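Local coordinates for protein endoglucanase A (Clostridium cellulolyticum, PDB 1EDG) that hydrolyses internal beta-1,4-glucosidic bonds of cellulose as an endoglucanase of glycoside hydrolase family 5, here as its catalytic domain alone, at residues E50-E54 / S96-R102; V128-F132 / K143-S147; M138-K142 / L199-F203. One frame throughout, in Å; residues are numbered along the deposited sequence.

Contact 1. Residues E50-E54 / S96-R102; sequences ELDYE and SDVWMNR
Ser96 and Glu50 open the contact with a short hydrogen bond, Ser96 OG giving its proton to Glu50 OE2 at 2.6 Å on the syn side of the carboxylate. Ser96 is the N-cap of helix 97-111, and the same OG accepts a weak capping bond from Val98 N; a small hydroxyl residue suits this place because it can donate and accept at once. The glutamate gets there with CG lodged between its backbone N and carbonyl carbon (chi1 86°) and the rest of the chain extended.

Two residues further along, Val98 brings CG1 to within 3.8 Å of Leu51 CG, the two branched side chains crossing at about a right angle. Trp99 extends its indole from the helix to the 50-54 turn, where its CZ3 lies 3.9 Å from Tyr53 CB. The broad ring suits a junction of several parts, for it also stacks on His87 and meets Phe39 edge-to-face.

Arg102 closes the row. Arg102 CB touches Leu51 CD2 at 3.9 Å, and the guanidinium takes Glu54 side-on: Arg102 NE reaches Glu54 OE1 at 2.9 Å, nearly straight at 170°, and Arg102 NH2 reaches Glu54 OE2 at 3.0 Å. The carboxylate and guanidinium planes are 33° apart, so the pair is twisted. Glu105 and Tyr109 hold Arg102 NH1, while Thr62 bonds to both partners of the buried salt bridge, which should favour their charged forms. The whole joins the turn entering helix 53-56 to the start of helix 97-111, which follows the second strand of the TIM barrel.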
ATOM      1  N   GLU A  50       6.049  22.141 -10.821  1.00 33.75           N
ATOM      2  CA  GLU A  50       6.149  20.911 -10.033  1.00 30.49           C
ATOM      3  C   GLU A  50       4.880  20.480  -9.298  1.00 28.94           C
ATOM      4  O   GLU A  50       4.639  19.280  -9.148  1.00 27.48           O
ATOM      5  CB  GLU A  50       7.351  20.945  -9.074  1.00 29.77           C
ATOM      6  CG  GLU A  50       7.103  21.593  -7.726  1.00 27.32           C
ATOM      7  CD  GLU A  50       8.264  21.392  -6.765  1.00 27.22           C
ATOM      8  OE1 GLU A  50       8.842  20.279  -6.733  1.00 25.85           O
ATOM      9  OE2 GLU A  50       8.593  22.350  -6.037  1.00 24.98           O
ATOM     10  N   LEU A  51       4.062  21.438  -8.864  1.00 27.56           N
ATOM     11  CA  LEU A  51       2.822  21.112  -8.161  1.00 26.16           C
ATOM     12  C   LEU A  51       1.784  20.440  -9.057  1.00 24.98           C
ATOM     13  O   LEU A  51       0.887  19.751  -8.565  1.00 23.99           O
ATOM     14  CB  LEU A  51       2.225  22.345  -7.474  1.00 26.73           C
ATOM     15  CG  LEU A  51       2.885  22.777  -6.158  1.00 27.98           C
ATOM     16  CD1 LEU A  51       2.192  24.014  -5.612  1.00 28.93           C
ATOM     17  CD2 LEU A  51       2.812  21.647  -5.135  1.00 29.04           C
ATOM     18  N   ASP A  52       1.933  20.596 -10.369  1.00 23.07           N
ATOM     19  CA  ASP A  52       1.011  19.983 -11.319  1.00 22.30           C
ATOM     20  C   ASP A  52       1.098  18.464 -11.296  1.00 21.35           C
ATOM     21  O   ASP A  52       0.252  17.776 -11.873  1.00 21.56           O
ATOM     22  CB  ASP A  52       1.279  20.473 -12.744  1.00 24.53           C
ATOM     23  CG  ASP A  52       0.771  21.876 -12.992  1.00 25.50           C
ATOM     24  OD1 ASP A  52       0.054  22.435 -12.137  1.00 25.81           O
ATOM     25  OD2 ASP A  52       1.093  22.420 -14.060  1.00 27.83           O
ATOM     26  N   TYR A  53       2.146  17.932 -10.672  1.00 19.27           N
ATOM     27  CA  TYR A  53       2.291  16.487 -10.593  1.00 18.88           C
ATOM     28  C   TYR A  53       1.094  15.866  -9.859  1.00 16.27           C
ATOM     29  O   TYR A  53       0.656  14.766 -10.204  1.00 16.63           O
ATOM     30  CB  TYR A  53       3.611  16.107  -9.913  1.00 20.44           C
ATOM     31  CG  TYR A  53       4.809  16.130 -10.844  1.00 21.56           C
ATOM     32  CD1 TYR A  53       5.010  15.111 -11.771  1.00 22.96           C
ATOM     33  CD2 TYR A  53       5.743  17.166 -10.791  1.00 23.87           C
ATOM     34  CE1 TYR A  53       6.112  15.117 -12.627  1.00 25.63           C
ATOM     35  CE2 TYR A  53       6.853  17.185 -11.644  1.00 24.75           C
ATOM     36  CZ  TYR A  53       7.031  16.156 -12.558  1.00 25.96           C
ATOM     37  OH  TYR A  53       8.120  16.154 -13.404  1.00 27.54           O
ATOM     38  N   GLU A  54       0.529  16.604  -8.904  1.00 15.82           N
ATOM     39  CA  GLU A  54      -0.622  16.118  -8.140  1.00 18.26           C
ATOM     40  C   GLU A  54      -1.860  15.855  -8.995  1.00 19.75           C
ATOM     41  O   GLU A  54      -2.607  14.911  -8.736  1.00 18.99           O
ATOM     42  CB  GLU A  54      -0.992  17.091  -7.016  1.00 17.13           C
ATOM     43  CG  GLU A  54      -2.227  16.642  -6.227  1.00 17.26           C
ATOM     44  CD  GLU A  54      -2.635  17.595  -5.126  1.00 17.83           C
ATOM     45  OE1 GLU A  54      -2.022  18.672  -4.976  1.00 20.22           O
ATOM     46  OE2 GLU A  54      -3.581  17.260  -4.392  1.00 19.19           O
ATOM     47  N   SER A  96      12.250  19.517  -2.387  1.00 13.57           N
ATOM     48  CA  SER A  96      11.667  20.842  -2.549  1.00 15.32           C
ATOM     49  C   SER A  96      10.680  21.143  -1.424  1.00 16.85           C
ATOM     50  O   SER A  96       9.773  20.346  -1.164  1.00 16.88           O
ATOM     51  CB  SER A  96      10.925  20.919  -3.879  1.00 16.72           C
ATOM     52  OG  SER A  96      10.142  22.100  -3.933  1.00 20.05           O
ATOM     53  N   ASP A  97      10.824  22.303  -0.790  1.00 18.27           N
ATOM     54  CA  ASP A  97       9.926  22.698   0.294  1.00 21.42           C
ATOM     55  C   ASP A  97       8.490  22.911  -0.186  1.00 19.85           C
ATOM     56  O   ASP A  97       7.542  22.718   0.572  1.00 18.73           O
ATOM     57  CB  ASP A  97      10.429  23.969   0.978  1.00 26.78           C
ATOM     58  CG  ASP A  97      11.650  23.720   1.836  1.00 32.24           C
ATOM     59  OD1 ASP A  97      11.575  22.847   2.728  1.00 34.77           O
ATOM     60  OD2 ASP A  97      12.682  24.398   1.622  1.00 36.25           O
ATOM     61  N   VAL A  98       8.339  23.311  -1.445  1.00 19.12           N
ATOM     62  CA  VAL A  98       7.021  23.548  -2.028  1.00 19.42           C
ATOM     63  C   VAL A  98       6.259  22.229  -2.089  1.00 18.39           C
ATOM     64  O   VAL A  98       5.078  22.171  -1.751  1.00 18.97           O
ATOM     65  CB  VAL A  98       7.136  24.191  -3.450  1.00 19.69           C
ATOM     66  CG1 VAL A  98       5.806  24.145  -4.188  1.00 19.94           C
ATOM     67  CG2 VAL A  98       7.590  25.632  -3.324  1.00 20.63           C
ATOM     68  N   TRP A  99       6.952  21.169  -2.492  1.00 16.83           N
ATOM     69  CA  TRP A  99       6.346  19.847  -2.586  1.00 16.38           C
ATOM     70  C   TRP A  99       6.066  19.296  -1.191  1.00 16.05           C
ATOM     71  O   TRP A  99       4.975  18.777  -0.935  1.00 15.52           O
ATOM     72  CB  TRP A  99       7.266  18.900  -3.345  1.00 14.25           C
ATOM     73  CG  TRP A  99       6.712  17.526  -3.533  1.00 14.32           C
ATOM     74  CD1 TRP A  99       7.134  16.385  -2.914  1.00 14.38           C
ATOM     75  CD2 TRP A  99       5.679  17.126  -4.451  1.00 14.29           C
ATOM     76  NE1 TRP A  99       6.444  15.301  -3.396  1.00 13.17           N
ATOM     77  CE2 TRP A  99       5.543  15.723  -4.339  1.00 13.15           C
ATOM     78  CE3 TRP A  99       4.862  17.814  -5.362  1.00 14.28           C
ATOM     79  CZ2 TRP A  99       4.626  14.993  -5.105  1.00 13.46           C
ATOM     80  CZ3 TRP A  99       3.947  17.082  -6.127  1.00 13.36           C
ATOM     81  CH2 TRP A  99       3.841  15.687  -5.990  1.00 14.12           C
ATOM     82  N   MET A 100       7.043  19.423  -0.293  1.00 15.04           N
ATOM     83  CA  MET A 100       6.898  18.935   1.079  1.00 16.44           C
ATOM     84  C   MET A 100       5.711  19.593   1.786  1.00 17.63           C
ATOM     85  O   MET A 100       4.935  18.918   2.470  1.00 15.80           O
ATOM     86  CB  MET A 100       8.180  19.176   1.884  1.00 16.49           C
ATOM     87  CG  MET A 100       8.181  18.522   3.262  1.00 17.69           C
ATOM     88  SD  MET A 100       8.198  16.700   3.209  1.00 18.88           S
ATOM     89  CE  MET A 100       9.947  16.389   3.336  1.00 20.79           C
ATOM     90  N   ASN A 101       5.559  20.902   1.603  1.00 16.24           N
ATOM     91  CA  ASN A 101       4.456  21.640   2.224  1.00 18.08           C
ATOM     92  C   ASN A 101       3.092  21.126   1.780  1.00 15.80           C
ATOM     93  O   ASN A 101       2.190  20.967   2.602  1.00 17.94           O
ATOM     94  CB  ASN A 101       4.559  23.139   1.926  1.00 19.55           C
ATOM     95  CG  ASN A 101       5.717  23.798   2.641  1.00 22.68           C
ATOM     96  OD1 ASN A 101       6.266  23.253   3.603  1.00 24.12           O
ATOM     97  ND2 ASN A 101       6.108  24.977   2.171  1.00 24.96           N
ATOM     98  N   ARG A 102       2.947  20.867   0.485  1.00 14.30           N
ATOM     99  CA  ARG A 102       1.690  20.375  -0.058  1.00 14.54           C
ATOM    100  C   ARG A 102       1.382  18.963   0.455  1.00 15.83           C
ATOM    101  O   ARG A 102       0.242  18.666   0.829  1.00 14.91           O
ATOM    102  CB  ARG A 102       1.714  20.418  -1.587  1.00 13.05           C
ATOM    103  CG  ARG A 102       0.451  19.887  -2.258  1.00 14.85           C
ATOM    104  CD  ARG A 102      -0.821  20.591  -1.771  1.00 13.10           C
ATOM    105  NE  ARG A 102      -2.011  19.950  -2.329  1.00 13.87           N
ATOM    106  CZ  ARG A 102      -3.215  19.957  -1.761  1.00 13.64           C
ATOM    107  NH1 ARG A 102      -3.424  20.578  -0.609  1.00 15.02           N
ATOM    108  NH2 ARG A 102      -4.210  19.298  -2.332  1.00 15.00           N
TER

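Contact 2. Residues V128-F132 / K143-S147; sequences VKGYF and KYITS
Gly130 sets its CA over the middle of the Tyr144 ring: this CA sits 3.8 Å from the ring centroid and only 11° off the normal, a CH-pi contact over one face. Glycine suits the place because it readily takes a backbone conformation that is disfavoured for other residues, and the nearest CA atoms of the two segments, those of Gly130 and Tyr144, are 6.1 Å apart. Tyr144 leaves helix 138-155 with CG anti to the backbone N (chi1 -177°), which turns the ring out toward the loop. The carbonyl of the preceding residue approaches the same ring obliquely, Lys129 O lying 3.6 Å from Tyr144 CE1.

Tyr131 meets this ring differently. The two aromatic side chains cross obliquely, with Tyr144 CD2 near the plane of the Tyr131 ring, at its edge, and 3.9 Å from Tyr131 CD1. A chi1 of 71° places Tyr131 CG between its backbone N and carbonyl carbon, and the ring is thereby directed toward the helix. The same CD1 of Tyr131 also touches Ile145 CD1 at 4.1 Å, so one ring carbon serves two helix residues. Leu199 and Met168 pack on Tyr131 as well, while Tyr93 meets Tyr144 edge-to-face.

Opposite Asp126 the chain makes a classic beta bulge at Gly130 and Tyr131. No hydrogen bond crosses between the segments. The polar end of Tyr144 instead bonds through OH to Asp124 OD2, so the tyrosine offers an apolar face to glycine while its hydroxyl is satisfied beyond the contact. Cohesion here therefore rests on dispersion and CH-pi attraction, with the hydroxyl bond restraining the ring that Gly130 covers.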
ATOM      1  N   VAL A 128      19.290   6.525 -12.078  1.00 15.37           N
ATOM      2  CA  VAL A 128      19.887   7.855 -12.033  1.00 16.80           C
ATOM      3  C   VAL A 128      19.346   8.778 -10.952  1.00 16.35           C
ATOM      4  O   VAL A 128      20.108   9.366 -10.185  1.00 17.69           O
ATOM      5  CB  VAL A 128      19.722   8.570 -13.396  1.00 18.01           C
ATOM      6  CG1 VAL A 128      20.393   9.934 -13.362  1.00 19.17           C
ATOM      7  CG2 VAL A 128      20.287   7.709 -14.516  1.00 18.09           C
ATOM      8  N   LYS A 129      18.026   8.902 -10.902  1.00 16.95           N
ATOM      9  CA  LYS A 129      17.361   9.797  -9.966  1.00 16.98           C
ATOM     10  C   LYS A 129      16.932   9.240  -8.609  1.00 16.19           C
ATOM     11  O   LYS A 129      16.744  10.012  -7.671  1.00 16.44           O
ATOM     12  CB  LYS A 129      16.157  10.436 -10.659  1.00 18.98           C
ATOM     13  CG  LYS A 129      16.526  11.456 -11.733  1.00 23.23           C
ATOM     14  CD  LYS A 129      15.298  11.885 -12.525  1.00 26.67           C
ATOM     15  CE  LYS A 129      15.536  13.183 -13.283  1.00 28.84           C
ATOM     16  NZ  LYS A 129      15.763  14.333 -12.354  1.00 31.97           N
ATOM     17  N   GLY A 130      16.754   7.927  -8.504  1.00 14.43           N
ATOM     18  CA  GLY A 130      16.332   7.347  -7.239  1.00 15.13           C
ATOM     19  C   GLY A 130      17.203   6.184  -6.807  1.00 14.89           C
ATOM     20  O   GLY A 130      18.429   6.306  -6.776  1.00 15.05           O
ATOM     21  N   TYR A 131      16.580   5.059  -6.471  1.00 12.75           N
ATOM     22  CA  TYR A 131      17.320   3.870  -6.049  1.00 12.30           C
ATOM     23  C   TYR A 131      17.040   2.730  -7.026  1.00 12.07           C
ATOM     24  O   TYR A 131      16.103   2.802  -7.820  1.00 13.61           O
ATOM     25  CB  TYR A 131      16.942   3.465  -4.606  1.00 11.37           C
ATOM     26  CG  TYR A 131      15.547   2.884  -4.428  1.00 11.75           C
ATOM     27  CD1 TYR A 131      14.443   3.712  -4.221  1.00 12.55           C
ATOM     28  CD2 TYR A 131      15.330   1.511  -4.493  1.00 11.19           C
ATOM     29  CE1 TYR A 131      13.155   3.181  -4.088  1.00 12.29           C
ATOM     30  CE2 TYR A 131      14.049   0.972  -4.364  1.00 13.44           C
ATOM     31  CZ  TYR A 131      12.968   1.816  -4.165  1.00 12.38           C
ATOM     32  OH  TYR A 131      11.702   1.284  -4.066  1.00 12.13           O
ATOM     33  N   PHE A 132      17.890   1.709  -7.014  1.00 11.71           N
ATOM     34  CA  PHE A 132      17.722   0.538  -7.871  1.00 12.20           C
ATOM     35  C   PHE A 132      18.340  -0.586  -7.053  1.00 13.11           C
ATOM     36  O   PHE A 132      19.524  -0.540  -6.713  1.00 11.96           O
ATOM     37  CB  PHE A 132      18.445   0.704  -9.213  1.00 12.66           C
ATOM     38  CG  PHE A 132      18.032  -0.308 -10.244  1.00 13.18           C
ATOM     39  CD1 PHE A 132      16.909  -0.091 -11.039  1.00 13.92           C
ATOM     40  CD2 PHE A 132      18.741  -1.495 -10.403  1.00 14.38           C
ATOM     41  CE1 PHE A 132      16.497  -1.047 -11.976  1.00 13.84           C
ATOM     42  CE2 PHE A 132      18.334  -2.456 -11.339  1.00 13.55           C
ATOM     43  CZ  PHE A 132      17.212  -2.230 -12.124  1.00 12.90           C
ATOM     44  N   LYS A 143      22.299   6.283  -0.496  1.00 12.36           N
ATOM     45  CA  LYS A 143      22.283   7.731  -0.321  1.00 11.92           C
ATOM     46  C   LYS A 143      20.874   8.277  -0.505  1.00 10.32           C
ATOM     47  O   LYS A 143      20.434   9.139   0.261  1.00 11.59           O
ATOM     48  CB  LYS A 143      23.245   8.420  -1.290  0.70 13.11           C
ATOM     49  CG  LYS A 143      24.668   7.912  -1.198  0.70 19.66           C
ATOM     50  CD  LYS A 143      25.155   7.840   0.249  0.70 22.56           C
ATOM     51  CE  LYS A 143      26.450   7.028   0.379  0.70 24.61           C
ATOM     52  NZ  LYS A 143      26.307   5.581   0.001  0.70 21.93           N
ATOM     53  N   TYR A 144      20.160   7.755  -1.497  1.00  9.67           N
ATOM     54  CA  TYR A 144      18.796   8.202  -1.767  1.00 10.69           C
ATOM     55  C   TYR A 144      17.860   7.909  -0.588  1.00  9.85           C
ATOM     56  O   TYR A 144      17.223   8.817  -0.040  1.00  9.08           O
ATOM     57  CB  TYR A 144      18.253   7.545  -3.043  1.00 10.98           C
ATOM     58  CG  TYR A 144      16.867   8.034  -3.422  1.00 13.16           C
ATOM     59  CD1 TYR A 144      16.692   9.284  -4.018  1.00 13.55           C
ATOM     60  CD2 TYR A 144      15.728   7.281  -3.121  1.00 13.66           C
ATOM     61  CE1 TYR A 144      15.423   9.782  -4.299  1.00 13.78           C
ATOM     62  CE2 TYR A 144      14.447   7.770  -3.398  1.00 14.76           C
ATOM     63  CZ  TYR A 144      14.307   9.024  -3.986  1.00 14.48           C
ATOM     64  OH  TYR A 144      13.059   9.537  -4.249  1.00 15.04           O
ATOM     65  N   ILE A 145      17.804   6.640  -0.192  1.00 11.33           N
ATOM     66  CA  ILE A 145      16.948   6.199   0.907  1.00 11.57           C
ATOM     67  C   ILE A 145      17.239   6.927   2.224  1.00 11.20           C
ATOM     68  O   ILE A 145      16.321   7.408   2.891  1.00 11.84           O
ATOM     69  CB  ILE A 145      17.047   4.643   1.096  1.00 12.74           C
ATOM     70  CG1 ILE A 145      16.379   3.914  -0.075  1.00 12.94           C
ATOM     71  CG2 ILE A 145      16.423   4.205   2.426  1.00 13.06           C
ATOM     72  CD1 ILE A 145      14.862   4.128  -0.195  1.00 12.76           C
ATOM     73  N   THR A 146      18.511   7.037   2.588  1.00 10.23           N
ATOM     74  CA  THR A 146      18.878   7.704   3.830  1.00 11.70           C
ATOM     75  C   THR A 146      18.631   9.220   3.819  1.00 11.03           C
ATOM     76  O   THR A 146      18.158   9.781   4.814  1.00 10.00           O
ATOM     77  CB  THR A 146      20.344   7.408   4.225  1.00 13.55           C
ATOM     78  OG1 THR A 146      21.224   7.841   3.180  1.00 17.67           O
ATOM     79  CG2 THR A 146      20.544   5.923   4.449  1.00 14.32           C
ATOM     80  N   SER A 147      18.925   9.882   2.698  1.00 10.87           N
ATOM     81  CA  SER A 147      18.727  11.332   2.594  1.00 11.37           C
ATOM     82  C   SER A 147      17.248  11.706   2.625  1.00  8.89           C
ATOM     83  O   SER A 147      16.825  12.588   3.372  1.00 10.51           O
ATOM     84  CB  SER A 147      19.346  11.868   1.301  1.00 12.94           C
ATOM     85  OG  SER A 147      20.730  11.579   1.237  1.00 18.77           O
TER

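Contact 3. Residues M138-K142 / L199-F203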
ATOM      1  N   MET A 138      24.171   0.073  -5.226  1.00 15.76           N
ATOM      2  CA  MET A 138      24.012   0.235  -3.783  1.00 17.34           C
ATOM      3  C   MET A 138      24.449   1.577  -3.218  1.00 16.70           C
ATOM      4  O   MET A 138      23.808   2.102  -2.308  1.00 16.29           O
ATOM      5  CB  MET A 138      24.694  -0.903  -3.018  1.00 20.69           C
ATOM      6  CG  MET A 138      23.805  -2.124  -2.790  1.00 27.76           C
ATOM      7  SD  MET A 138      22.278  -1.771  -1.844  1.00 32.02           S
ATOM      8  CE  MET A 138      21.103  -1.611  -3.195  1.00 31.15           C
ATOM      9  N   ALA A 139      25.522   2.145  -3.762  1.00 15.06           N
ATOM     10  CA  ALA A 139      26.036   3.427  -3.288  1.00 15.50           C
ATOM     11  C   ALA A 139      25.006   4.546  -3.399  1.00 14.34           C
ATOM     12  O   ALA A 139      24.704   5.221  -2.414  1.00 15.55           O
ATOM     13  CB  ALA A 139      27.299   3.805  -4.048  1.00 17.08           C
ATOM     14  N   SER A 140      24.474   4.748  -4.598  1.00 12.70           N
ATOM     15  CA  SER A 140      23.483   5.791  -4.814  1.00 13.24           C
ATOM     16  C   SER A 140      22.154   5.458  -4.130  1.00 12.41           C
ATOM     17  O   SER A 140      21.493   6.346  -3.577  1.00 12.98           O
ATOM     18  CB  SER A 140      23.275   6.025  -6.312  1.00 12.71           C
ATOM     19  OG  SER A 140      23.146   4.797  -7.006  1.00 14.00           O
ATOM     20  N   SER A 141      21.778   4.181  -4.156  1.00 11.45           N
ATOM     21  CA  SER A 141      20.530   3.729  -3.535  1.00 12.06           C
ATOM     22  C   SER A 141      20.512   4.038  -2.045  1.00 12.56           C
ATOM     23  O   SER A 141      19.525   4.571  -1.532  1.00 12.73           O
ATOM     24  CB  SER A 141      20.311   2.232  -3.768  1.00 10.69           C
ATOM     25  OG  SER A 141      20.122   1.946  -5.149  1.00 12.43           O
ATOM     26  N   LYS A 142      21.605   3.726  -1.353  1.00 11.98           N
ATOM     27  CA  LYS A 142      21.703   4.002   0.076  1.00 13.09           C
ATOM     28  C   LYS A 142      21.619   5.494   0.333  1.00 12.37           C
ATOM     29  O   LYS A 142      20.953   5.930   1.273  1.00 11.48           O
ATOM     30  CB  LYS A 142      23.021   3.479   0.643  1.00 15.89           C
ATOM     31  CG  LYS A 142      23.073   1.981   0.841  1.00 21.31           C
ATOM     32  CD  LYS A 142      24.488   1.549   1.211  1.00 24.37           C
ATOM     33  CE  LYS A 142      24.475   0.383   2.175  1.00 27.80           C
ATOM     34  NZ  LYS A 142      24.069   0.839   3.537  1.00 28.77           N
ATOM     35  N   LEU A 199      18.497  -2.147   2.152  1.00 10.43           N
ATOM     36  CA  LEU A 199      17.804  -0.865   2.054  1.00  9.69           C
ATOM     37  C   LEU A 199      16.724  -0.700   3.129  1.00  9.34           C
ATOM     38  O   LEU A 199      16.558   0.389   3.685  1.00  9.53           O
ATOM     39  CB  LEU A 199      17.248  -0.659   0.643  1.00  9.22           C
ATOM     40  CG  LEU A 199      18.336  -0.514  -0.433  1.00  9.54           C
ATOM     41  CD1 LEU A 199      17.704  -0.496  -1.819  1.00 11.62           C
ATOM     42  CD2 LEU A 199      19.175   0.734  -0.191  1.00  9.09           C
ATOM     43  N   ASN A 200      16.018  -1.782   3.449  1.00  9.41           N
ATOM     44  CA  ASN A 200      15.003  -1.737   4.503  1.00  8.53           C
ATOM     45  C   ASN A 200      15.697  -1.413   5.829  1.00  8.70           C
ATOM     46  O   ASN A 200      15.204  -0.616   6.632  1.00  9.41           O
ATOM     47  CB  ASN A 200      14.267  -3.079   4.607  1.00  8.57           C
ATOM     48  CG  ASN A 200      13.067  -3.161   3.689  1.00  9.23           C
ATOM     49  OD1 ASN A 200      12.398  -2.155   3.438  1.00 11.29           O
ATOM     50  ND2 ASN A 200      12.767  -4.359   3.204  1.00  7.85           N
ATOM     51  N   GLN A 201      16.865  -2.018   6.037  1.00  9.32           N
ATOM     52  CA  GLN A 201      17.648  -1.790   7.245  1.00  9.16           C
ATOM     53  C   GLN A 201      18.102  -0.328   7.333  1.00  9.14           C
ATOM     54  O   GLN A 201      18.010   0.293   8.394  1.00 10.55           O
ATOM     55  CB  GLN A 201      18.856  -2.734   7.281  1.00  9.53           C
ATOM     56  CG  GLN A 201      19.649  -2.655   8.565  1.00  9.97           C
ATOM     57  CD  GLN A 201      18.855  -3.114   9.774  1.00 11.45           C
ATOM     58  OE1 GLN A 201      18.601  -4.306   9.936  1.00 14.04           O
ATOM     59  NE2 GLN A 201      18.466  -2.178  10.623  1.00  9.69           N
ATOM     60  N   ASP A 202      18.575   0.229   6.220  1.00 10.14           N
ATOM     61  CA  ASP A 202      19.021   1.628   6.196  1.00 11.67           C
ATOM     62  C   ASP A 202      17.855   2.576   6.503  1.00 10.69           C
ATOM     63  O   ASP A 202      18.019   3.553   7.232  1.00 11.56           O
ATOM     64  CB  ASP A 202      19.636   1.980   4.835  1.00 12.85           C
ATOM     65  CG  ASP A 202      20.959   1.263   4.582  1.00 18.17           C
ATOM     66  OD1 ASP A 202      21.731   1.061   5.545  1.00 20.22           O
ATOM     67  OD2 ASP A 202      21.228   0.897   3.419  1.00 18.67           O
ATOM     68  N   PHE A 203      16.689   2.274   5.933  1.00 10.06           N
ATOM     69  CA  PHE A 203      15.465   3.054   6.141  1.00  9.72           C
ATOM     70  C   PHE A 203      15.135   3.103   7.637  1.00  9.86           C
ATOM     71  O   PHE A 203      14.936   4.183   8.205  1.00  9.67           O
ATOM     72  CB  PHE A 203      14.320   2.419   5.329  1.00  8.77           C
ATOM     73  CG  PHE A 203      12.937   2.702   5.863  1.00  9.85           C
ATOM     74  CD1 PHE A 203      12.465   4.006   5.986  1.00  8.38           C
ATOM     75  CD2 PHE A 203      12.103   1.649   6.224  1.00  9.99           C
ATOM     76  CE1 PHE A 203      11.177   4.259   6.464  1.00 10.11           C
ATOM     77  CE2 PHE A 203      10.814   1.886   6.702  1.00 10.28           C
ATOM     78  CZ  PHE A 203      10.347   3.196   6.824  1.00 10.14           C
TER
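Lys142 and Asp202 form the salt bridge between these two helices. NZ of Lys142 stands 2.8 Å from OD2 of Asp202, on its syn side but 25° out of the carboxylate plane, and a weak second bond runs from Lys142 NZ to Asp202 OD1 at 3.1 Å. The lysine reaches over with bends at its third and fourth side-chain torsions, the chain folding round the acid so that Lys142 CG also comes within 3.4 Å of Asp202 OD2. A long, flexible lysine suits this partly exposed border, where its methylenes can pack and its ammonium can still find an acid on the next helix.

Next to the salt bridge lies Leu199, which supplies most of the apolar packing. Leu199 CD2 rests on the backbone of the other helix, 4.0 Å from Lys142 N, and equally near CB of Ser141. That small serine lets the leucine approach closely, while its hydroxyl turns to Tyr137 O and Phe132 N. The other branch, CD1 of Leu199, meets Met138 CE at 3.8 Å, the two side chains pointing tip to tip; the pliable thioether brings its methyl across to the leucine.

The short helical segments run 11.2 Å apart at closest approach and cross at -31°, with N-to-C directions roughly aligned. This is neighbour packing in the outer helical layer of a TIM barrel: helices 138-155 and 187-209 follow the third and fourth strands.

All three contacts belong to one beta/alpha barrel and lie about 20 Å from the centre of the chain. Contact 1, involving the helix after the second strand, closes before the others open along the chain; its centre is 19 Å from that of contact 2 and 24 Å from that of contact 3, with no touch. Contacts 2 and 3 interleave in sequence and share helix 138-155, their centres only 7 Å apart. They touch through the Ser141 hydroxyl of that shared helix, among other points. Consequently the loop after strand 116-120 and helix 187-209 are both packed against one helix, making contacts 2 and 3 a continuous unit.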